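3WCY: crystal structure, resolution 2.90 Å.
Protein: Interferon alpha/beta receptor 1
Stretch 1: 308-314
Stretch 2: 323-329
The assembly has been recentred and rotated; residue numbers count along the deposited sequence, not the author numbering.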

# COMPACT_ATOMS: atom_id res chain seq x y z
N PRO A 308 -3.64 15.65 -19.77
CA PRO A 308 -3.97 15.54 -21.21
C PRO A 308 -2.81 14.93 -22.02
O PRO A 308 -1.69 14.84 -21.49
CB PRO A 308 -4.25 17.00 -21.62
CG PRO A 308 -4.19 17.81 -20.37
CD PRO A 308 -3.35 17.05 -19.41
N PRO A 309 -3.02 14.50 -23.29
CA PRO A 309 -1.91 13.90 -24.06
C PRO A 309 -0.73 14.84 -24.36
O PRO A 309 -0.94 16.04 -24.54
CB PRO A 309 -2.59 13.44 -25.36
CG PRO A 309 -3.78 14.31 -25.49
CD PRO A 309 -4.27 14.50 -24.09
N PRO A 310 0.53 14.31 -24.42
CA PRO A 310 1.68 15.18 -24.73
C PRO A 310 1.80 15.48 -26.23
O PRO A 310 1.09 14.87 -27.03
CB PRO A 310 2.89 14.37 -24.21
CG PRO A 310 2.33 13.09 -23.65
CD PRO A 310 0.97 12.92 -24.23
N VAL A 311 2.70 16.42 -26.60
CA VAL A 311 2.91 16.77 -28.02
C VAL A 311 4.17 16.10 -28.57
O VAL A 311 5.30 16.51 -28.25
CB VAL A 311 2.83 18.29 -28.35
CG1 VAL A 311 2.73 18.50 -29.85
CG2 VAL A 311 1.65 18.95 -27.64
N ILE A 312 3.96 15.06 -29.39
CA ILE A 312 5.00 14.25 -30.02
C ILE A 312 5.59 14.93 -31.28
O ILE A 312 4.84 15.48 -32.09
CB ILE A 312 4.52 12.78 -30.23
CG1 ILE A 312 5.69 11.80 -30.42
CG2 ILE A 312 3.43 12.63 -31.31
CD1 ILE A 312 5.34 10.32 -30.20
N THR A 313 6.93 14.91 -31.40
CA THR A 313 7.68 15.48 -32.52
C THR A 313 8.59 14.39 -33.10
O THR A 313 9.34 13.74 -32.35
CB THR A 313 8.49 16.71 -32.07
OG1 THR A 313 7.77 17.47 -31.09
CG2 THR A 313 8.85 17.61 -33.22
N VAL A 314 8.51 14.15 -34.42
CA VAL A 314 9.33 13.12 -35.07
C VAL A 314 10.29 13.69 -36.09
O VAL A 314 9.90 14.46 -36.96
CB VAL A 314 8.57 11.87 -35.57
CG1 VAL A 314 7.97 11.08 -34.41
CG2 VAL A 314 7.48 12.24 -36.58
N VAL A 323 12.63 10.93 -31.75
CA VAL A 323 11.28 11.21 -31.25
C VAL A 323 11.37 12.12 -30.02
O VAL A 323 12.13 11.82 -29.09
CB VAL A 323 10.49 9.88 -30.96
CG1 VAL A 323 9.11 10.16 -30.39
CG2 VAL A 323 10.37 9.01 -32.21
N TYR A 324 10.60 13.23 -30.01
CA TYR A 324 10.57 14.15 -28.88
C TYR A 324 9.19 14.26 -28.25
O TYR A 324 8.23 14.66 -28.91
CB TYR A 324 11.13 15.54 -29.22
CG TYR A 324 11.69 16.26 -28.01
CD1 TYR A 324 13.06 16.36 -27.80
CD2 TYR A 324 10.84 16.77 -27.03
CE1 TYR A 324 13.58 16.97 -26.66
CE2 TYR A 324 11.35 17.36 -25.87
CZ TYR A 324 12.72 17.47 -25.70
OH TYR A 324 13.21 18.07 -24.56
N VAL A 325 9.10 13.95 -26.94
CA VAL A 325 7.87 14.03 -26.16
C VAL A 325 7.87 15.34 -25.39
O VAL A 325 8.82 15.63 -24.66
CB VAL A 325 7.68 12.83 -25.19
CG1 VAL A 325 6.23 12.75 -24.72
CG2 VAL A 325 8.10 11.51 -25.83
N ASN A 326 6.82 16.14 -25.56
CA ASN A 326 6.70 17.42 -24.87
C ASN A 326 5.47 17.40 -23.98
O ASN A 326 4.37 17.20 -24.49
CB ASN A 326 6.62 18.56 -25.89
CG ASN A 326 7.92 18.88 -26.58
OD1 ASN A 326 8.85 19.45 -25.98
ND2 ASN A 326 8.00 18.60 -27.88
N CYS A 327 5.65 17.58 -22.65
CA CYS A 327 4.53 17.64 -21.69
C CYS A 327 3.72 18.93 -21.92
O CYS A 327 4.29 19.96 -22.28
CB CYS A 327 5.02 17.52 -20.25
SG CYS A 327 5.99 18.94 -19.66
N GLN A 328 2.39 18.86 -21.72
CA GLN A 328 1.49 19.99 -21.93
C GLN A 328 1.26 20.91 -20.70
O GLN A 328 0.25 21.62 -20.62
CB GLN A 328 0.19 19.55 -22.63
CG GLN A 328 0.40 19.19 -24.10
CD GLN A 328 -0.77 19.61 -24.96
OE1 GLN A 328 -1.58 18.79 -25.40
NE2 GLN A 328 -0.87 20.91 -25.24
N ASP A 329 2.23 20.91 -19.77
CA ASP A 329 2.25 21.75 -18.56
C ASP A 329 3.71 21.88 -18.13
O ASP A 329 4.24 21.01 -17.43
CB ASP A 329 1.38 21.16 -17.43
CG ASP A 329 1.40 21.97 -16.14
OD1 ASP A 329 0.83 23.09 -16.13
OD2 ASP A 329 2.00 21.49 -15.15

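The two stretches run antiparallel, and their strands pair edge to edge through the backbone. Contact between them buries 535 Å², both sides summed.

V323 lies opposite V314 as a non-hydrogen-bonded pair, with CA atoms 4.7 Å apart. Its methyls pack against I312 and V314 on the same face: CG1 is 3.8 Å from CD1 of I312, and the closest approach to V314 is CG2 to its CG1, at 3.9 Å. V323 is buried, and its branched, apolar side chain suits this packing. Its CA also makes a CA-H...O contact with O of T313, at 3.4 Å.

Y324 pairs with T313, and this is the firmest part of the ladder. N of Y324 donates to O of T313 at 2.7 Å, and the bond is nearly straight at 169°. In return, N of T313 donates to O of Y324 at 2.8 Å. The same O of Y324 receives a CA-H...O contact from CA of I312 at 3.4 Å. The side chains of this pair leave on the opposite face from V323 and V314, the face shared with V311 and N326. CB of Y324 lies 4.1 Å from CB of T313, but the end of the tyrosine leads away, so the ring adds little here.

V325 returns to the face of V323, I312 and V314. It is buried. Its CG1 packs 3.7 Å from CB of P310, so the apolar surface that includes V323 and V314 continues to P310. P310 is also buried, and its ring offers carbon to this contact without needing a backbone donor.

N326 bonds to V311 through both backbone and side chain. N of V311 donates to O of N326 at 2.8 Å. N of N326 donates to O of V311 at 3.1 Å, with a more bent angle of 136°. ND2 of N326 adds a weak hydrogen bond to the same O of V311 at 3.4 Å. An asparagine suits this position because its short amide can reach back to the partner backbone.

C327 points its CB away from stretch 1 and contributes little. It is bonded covalently to a group elsewhere in the structure.

Q328 points toward stretch 1 and has 74 Å² covered by it. The aliphatic part of its side chain helps: CG lies 4.3 Å from CA of P310. Its long side chain extends the contact beyond the paired strands, while the residue itself remains exposed.

D329 makes no contact with stretch 1. Its carboxylate leads away from the interface.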